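Local coordinates for protein trans-4-hydroxy-L-proline dehydratase (PDB 6VXC) that catalyses the glycyl-radical dehydration of trans-4-hydroxy-L-proline to (S)-1-pyrroline-5-carboxylate during anaerobic breakdown of hydroxyproline, at residues L161-A166 against K491-E496; P474-L479 against K515-M520. All coordinates share one frame; numbering follows the deposited sequence.

Contact 1: residues L161-A166 against K491-E496; sequences LAAYEA and KQIGIE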
loop_
_atom_site.group_PDB
_atom_site.type_symbol
_atom_site.label_atom_id
_atom_site.label_comp_id
_atom_site.label_asym_id
_atom_site.label_seq_id
_atom_site.Cartn_x
_atom_site.Cartn_y
_atom_site.Cartn_z
ATOM N N LEU A 161 -9.113 10.901 -20.181
ATOM C CA LEU A 161 -8.807 9.657 -20.878
ATOM C C LEU A 161 -7.515 9.777 -21.671
ATOM O O LEU A 161 -6.730 8.831 -21.732
ATOM C CB LEU A 161 -9.975 9.259 -21.791
ATOM C CG LEU A 161 -11.232 8.787 -21.047
ATOM C CD1 LEU A 161 -12.489 8.858 -21.917
ATOM C CD2 LEU A 161 -11.034 7.364 -20.523
ATOM N N ALA A 162 -7.283 10.921 -22.303
ATOM C CA ALA A 162 -6.037 11.097 -23.041
ATOM C C ALA A 162 -4.839 11.095 -22.096
ATOM O O ALA A 162 -3.833 10.425 -22.360
ATOM C CB ALA A 162 -6.089 12.385 -23.860
ATOM N N ALA A 163 -4.942 11.818 -20.983
ATOM C CA ALA A 163 -3.841 11.876 -20.028
ATOM C C ALA A 163 -3.594 10.511 -19.400
ATOM O O ALA A 163 -2.455 10.047 -19.334
ATOM C CB ALA A 163 -4.145 12.930 -18.963
ATOM N N TYR A 164 -4.663 9.828 -18.990
ATOM C CA TYR A 164 -4.537 8.481 -18.443
ATOM C C TYR A 164 -3.852 7.545 -19.433
ATOM O O TYR A 164 -2.858 6.880 -19.102
ATOM C CB TYR A 164 -5.935 7.971 -18.054
ATOM C CG TYR A 164 -6.045 6.493 -17.737
ATOM C CD1 TYR A 164 -5.548 5.964 -16.546
ATOM C CD2 TYR A 164 -6.706 5.632 -18.608
ATOM C CE1 TYR A 164 -5.671 4.617 -16.261
ATOM C CE2 TYR A 164 -6.845 4.292 -18.331
ATOM C CZ TYR A 164 -6.327 3.785 -17.163
ATOM O OH TYR A 164 -6.481 2.442 -16.931
ATOM N N GLU A 165 -4.322 7.543 -20.680
ATOM C CA GLU A 165 -3.759 6.650 -21.687
ATOM C C GLU A 165 -2.307 6.976 -21.992
ATOM O O GLU A 165 -1.545 6.080 -22.360
ATOM C CB GLU A 165 -4.596 6.714 -22.961
ATOM C CG GLU A 165 -5.835 5.888 -22.874
ATOM C CD GLU A 165 -6.786 6.181 -24.006
ATOM O OE1 GLU A 165 -6.370 6.879 -24.963
ATOM O OE2 GLU A 165 -7.949 5.730 -23.927
ATOM N N ALA A 166 -1.910 8.239 -21.858
ATOM C CA ALA A 166 -0.539 8.666 -22.129
ATOM C C ALA A 166 0.428 8.428 -20.971
ATOM O O ALA A 166 1.624 8.680 -21.126
ATOM C CB ALA A 166 -0.522 10.154 -22.476
ATOM N N LYS A 491 0.257 13.132 -29.181
ATOM C CA LYS A 491 -1.009 13.823 -29.004
ATOM C C LYS A 491 -0.796 15.064 -28.155
ATOM O O LYS A 491 0.170 15.159 -27.386
ATOM C CB LYS A 491 -2.066 12.938 -28.336
ATOM C CG LYS A 491 -2.360 11.670 -29.091
ATOM C CD LYS A 491 -3.774 11.157 -28.822
ATOM C CE LYS A 491 -4.102 11.034 -27.360
ATOM N NZ LYS A 491 -5.393 10.286 -27.138
ATOM N N GLN A 492 -1.722 16.011 -28.298
ATOM C CA GLN A 492 -1.778 17.186 -27.434
ATOM C C GLN A 492 -2.428 16.772 -26.116
ATOM O O GLN A 492 -3.649 16.656 -26.024
ATOM C CB GLN A 492 -2.564 18.308 -28.105
ATOM C CG GLN A 492 -2.535 19.627 -27.344
ATOM C CD GLN A 492 -1.166 20.300 -27.370
ATOM O OE1 GLN A 492 -0.276 19.897 -28.110
ATOM N NE2 GLN A 492 -0.992 21.314 -26.544
ATOM N N ILE A 493 -1.618 16.597 -25.078
ATOM C CA ILE A 493 -2.091 16.114 -23.785
ATOM C C ILE A 493 -2.247 17.254 -22.788
ATOM O O ILE A 493 -3.211 17.284 -22.027
ATOM C CB ILE A 493 -1.141 15.014 -23.246
ATOM C CG1 ILE A 493 -1.145 13.794 -24.185
ATOM C CG2 ILE A 493 -1.452 14.647 -21.785
ATOM C CD1 ILE A 493 -2.511 13.166 -24.347
ATOM N N GLY A 494 -1.333 18.214 -22.811
ATOM C CA GLY A 494 -1.363 19.361 -21.931
ATOM C C GLY A 494 -1.890 20.614 -22.607
ATOM O O GLY A 494 -2.621 20.554 -23.600
ATOM N N ILE A 495 -1.523 21.764 -22.047
ATOM C CA ILE A 495 -1.955 23.067 -22.547
ATOM C C ILE A 495 -0.775 23.768 -23.222
ATOM O O ILE A 495 0.373 23.359 -23.086
ATOM C CB ILE A 495 -2.546 23.950 -21.432
ATOM C CG1 ILE A 495 -1.592 24.026 -20.236
ATOM C CG2 ILE A 495 -3.890 23.397 -20.987
ATOM C CD1 ILE A 495 -1.960 25.062 -19.194
ATOM N N GLU A 496 -1.072 24.850 -23.949
ATOM C CA GLU A 496 -0.042 25.620 -24.662
ATOM C C GLU A 496 0.562 26.657 -23.729
ATOM O O GLU A 496 0.049 27.760 -23.590
ATOM C CB GLU A 496 -0.617 26.290 -25.903
ATOM C CG GLU A 496 -0.911 25.342 -27.048
ATOM C CD GLU A 496 -1.492 26.049 -28.280
ATOM O OE1 GLU A 496 -1.350 27.291 -28.397
ATOM O OE2 GLU A 496 -2.090 25.348 -29.127
#
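A163 and I493 bring the two backbones nearest, CA to CA 5.9 Å, where helix 158-166 meets the chain just after the short strand 491-492. I493 carries the contact. Its CB points at the helix, and its CD1 ends over the turn formed by A162 and A166. CD1 lies 3.7 Å from A162 CB and 4.1 Å from A166 CB. The same methyl is 3.6 Å from A162 O, the carbonyl that accepts the backbone N-H of A166. The other branch, CG2, is anti to the backbone N (chi1 of I493 is -63°, measured to CG1) and rests 4.1 Å from A163 CA. The small alanine side chains probably allow this close approach. K491 is exposed to solvent. Its chain bends at chi3 (-52°), and NZ arrives 4.0 Å from A162 CB. E165 OE1 is 4.2 Å from K491 NZ, too far for a salt bridge. M168 and D486 also touch I493. The contact thus joins helix 158-166 to the chain leaving the antiparallel pair 485-486/491-492 through one buried branched side chain. Cohesion here is mainly apolar, and the lysine and glutamate probably add a weak, solvent-screened attraction.

Contact 2: residues P474-L479 against K515-M520; sequences PKILEL and KQLHYM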
loop_
_atom_site.group_PDB
_atom_site.type_symbol
_atom_site.label_atom_id
_atom_site.label_comp_id
_atom_site.label_asym_id
_atom_site.label_seq_id
_atom_site.Cartn_x
_atom_site.Cartn_y
_atom_site.Cartn_z
ATOM N N PRO A 474 7.910 14.088 -13.849
ATOM C CA PRO A 474 8.861 14.307 -14.953
ATOM C C PRO A 474 8.184 14.475 -16.310
ATOM O O PRO A 474 8.627 15.292 -17.120
ATOM C CB PRO A 474 9.743 13.047 -14.901
ATOM C CG PRO A 474 9.656 12.577 -13.454
ATOM C CD PRO A 474 8.226 12.879 -13.065
ATOM N N LYS A 475 7.133 13.710 -16.592
ATOM C CA LYS A 475 6.465 13.879 -17.879
ATOM C C LYS A 475 5.701 15.200 -17.954
ATOM O O LYS A 475 5.484 15.714 -19.049
ATOM C CB LYS A 475 5.539 12.708 -18.161
ATOM C CG LYS A 475 5.073 12.625 -19.624
ATOM C CD LYS A 475 4.436 11.273 -19.918
ATOM C CE LYS A 475 3.920 11.160 -21.357
ATOM N NZ LYS A 475 5.028 10.928 -22.325
ATOM N N ILE A 476 5.324 15.781 -16.819
ATOM C CA ILE A 476 4.767 17.126 -16.855
ATOM C C ILE A 476 5.817 18.120 -17.340
ATOM O O ILE A 476 5.504 19.043 -18.102
ATOM C CB ILE A 476 4.188 17.501 -15.482
ATOM C CG1 ILE A 476 2.960 16.614 -15.199
ATOM C CG2 ILE A 476 3.853 19.003 -15.408
ATOM C CD1 ILE A 476 2.353 16.812 -13.819
ATOM N N LEU A 477 7.083 17.946 -16.933
ATOM C CA LEU A 477 8.132 18.777 -17.520
ATOM C C LEU A 477 8.270 18.488 -19.012
ATOM O O LEU A 477 8.430 19.410 -19.816
ATOM C CB LEU A 477 9.476 18.568 -16.803
ATOM C CG LEU A 477 10.673 19.368 -17.366
ATOM C CD1 LEU A 477 10.459 20.878 -17.261
ATOM C CD2 LEU A 477 11.970 18.995 -16.672
ATOM N N GLU A 478 8.172 17.215 -19.401
ATOM C CA GLU A 478 8.260 16.889 -20.819
ATOM C C GLU A 478 7.191 17.622 -21.617
ATOM O O GLU A 478 7.497 18.256 -22.634
ATOM C CB GLU A 478 8.144 15.375 -21.023
ATOM C CG GLU A 478 8.309 14.909 -22.475
ATOM C CD GLU A 478 8.335 13.385 -22.604
ATOM O OE1 GLU A 478 7.300 12.738 -22.362
ATOM O OE2 GLU A 478 9.403 12.833 -22.938
ATOM N N LEU A 479 5.950 17.622 -21.123
ATOM C CA LEU A 479 4.890 18.380 -21.783
ATOM C C LEU A 479 5.243 19.855 -21.855
ATOM O O LEU A 479 5.048 20.485 -22.896
ATOM C CB LEU A 479 3.551 18.196 -21.053
ATOM C CG LEU A 479 2.849 16.831 -20.984
ATOM C CD1 LEU A 479 1.470 16.985 -20.324
ATOM C CD2 LEU A 479 2.727 16.169 -22.351
ATOM N N LYS A 515 2.198 25.871 -14.621
ATOM C CA LYS A 515 0.911 25.902 -15.312
ATOM C C LYS A 515 0.541 24.531 -15.861
ATOM O O LYS A 515 -0.621 24.124 -15.772
ATOM C CB LYS A 515 0.918 26.924 -16.447
ATOM C CG LYS A 515 0.956 28.375 -16.013
ATOM C CD LYS A 515 0.823 29.248 -17.258
ATOM C CE LYS A 515 1.237 30.677 -17.017
ATOM N NZ LYS A 515 1.152 31.418 -18.307
ATOM N N GLN A 516 1.506 23.795 -16.425
ATOM C CA GLN A 516 1.191 22.439 -16.854
ATOM C C GLN A 516 0.770 21.583 -15.667
ATOM O O GLN A 516 -0.195 20.823 -15.758
ATOM C CB GLN A 516 2.378 21.813 -17.576
ATOM C CG GLN A 516 2.743 22.502 -18.876
ATOM C CD GLN A 516 1.847 22.091 -20.020
ATOM O OE1 GLN A 516 0.961 21.245 -19.872
ATOM N NE2 GLN A 516 2.089 22.676 -21.182
ATOM N N LEU A 517 1.462 21.731 -14.534
ATOM C CA LEU A 517 1.114 20.997 -13.321
ATOM C C LEU A 517 -0.311 21.306 -12.870
ATOM O O LEU A 517 -1.077 20.396 -12.539
ATOM C CB LEU A 517 2.109 21.344 -12.217
ATOM C CG LEU A 517 1.976 20.698 -10.844
ATOM C CD1 LEU A 517 1.978 19.199 -10.994
ATOM C CD2 LEU A 517 3.138 21.158 -9.968
ATOM N N HIS A 518 -0.654 22.593 -12.802
ATOM C CA HIS A 518 -1.993 23.008 -12.393
ATOM C C HIS A 518 -3.047 22.356 -13.271
ATOM O O HIS A 518 -4.040 21.824 -12.777
ATOM C CB HIS A 518 -2.105 24.537 -12.450
ATOM C CG HIS A 518 -3.484 25.064 -12.172
ATOM N ND1 HIS A 518 -4.073 25.005 -10.924
ATOM C CD2 HIS A 518 -4.380 25.681 -12.978
ATOM C CE1 HIS A 518 -5.271 25.562 -10.976
ATOM N NE2 HIS A 518 -5.481 25.981 -12.210
ATOM N N TYR A 519 -2.830 22.367 -14.585
ATOM C CA TYR A 519 -3.795 21.767 -15.500
ATOM C C TYR A 519 -3.930 20.269 -15.252
ATOM O O TYR A 519 -5.041 19.734 -15.180
ATOM C CB TYR A 519 -3.362 22.031 -16.935
ATOM C CG TYR A 519 -4.245 21.400 -17.990
ATOM C CD1 TYR A 519 -5.539 21.862 -18.208
ATOM C CD2 TYR A 519 -3.771 20.376 -18.791
ATOM C CE1 TYR A 519 -6.339 21.307 -19.185
ATOM C CE2 TYR A 519 -4.557 19.809 -19.772
ATOM C CZ TYR A 519 -5.844 20.278 -19.965
ATOM O OH TYR A 519 -6.640 19.725 -20.937
ATOM N N MET A 520 -2.798 19.573 -15.115
ATOM C CA MET A 520 -2.859 18.123 -14.960
ATOM C C MET A 520 -3.494 17.738 -13.623
ATOM O O MET A 520 -4.245 16.755 -13.543
ATOM C CB MET A 520 -1.448 17.538 -15.114
ATOM C CG MET A 520 -1.395 16.039 -15.423
ATOM S SD MET A 520 -2.395 15.533 -16.850
ATOM C CE MET A 520 -1.744 16.647 -18.079
#
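I476 of helix 473-481 packs against Q516, L517 and M520 of helix 506-538. The axes of the two segments pass 9.4 Å apart at 118°, and the closest CA atoms are those of I476 and L517, at 6.4 Å. The tight part surrounds the two branches of I476. CG2 is anti to the backbone N and lies 3.8 Å from Q516 CB and 3.7 Å from L517 N. The other branch is extended (chi2 176°), which carries CD1 to 3.7 Å from L517 CD1 and 4.1 Å from M520 CB.

The looser part lies one turn further along, at L479. Its CD1 meets only the end of M520, with CE 3.9 Å away, and the two side chains cross at about a right angle. M520 bends at chi2 and chi3 to bring CE there. The Q516 amide stands beside L479, but its NE2 is 4.1 Å from L479 O and makes no bond to it. That NE2 is probably held instead by I495 O and T497 OG1. No solvent side opens among the touching residues, which are all buried. M168 also touches L479, and A163 touches M520. The helices therefore hold together by aliphatic contacts, including the CB and methyl CE of M520, while both polar atoms of the buried Q516 amide are satisfied by hydrogen bonds outside the contact.

Overall arrangement
Contacts 1 and 2 are neighbours, with centres about 10 Å apart. They join where Q516 NE2 comes 2.7 Å from I495 O. I495 CG2 also packs on Y519 CD1 at 3.6 Å, and A166 O lies 3.4 Å from K475 CE. The segments alternate along the chain: in sequence, 491-496 falls between the two helical segments of contact 2. M168 and D486 touch side chains of both contacts. A163 touches I493 in contact 1 and M520 of contact 2. Both contacts lie in the pyruvate formate lyase-like region, away from C454 and E456, by similarity the probable cysteine radical and proton acceptor, and from G785, where the glycyl radical forms.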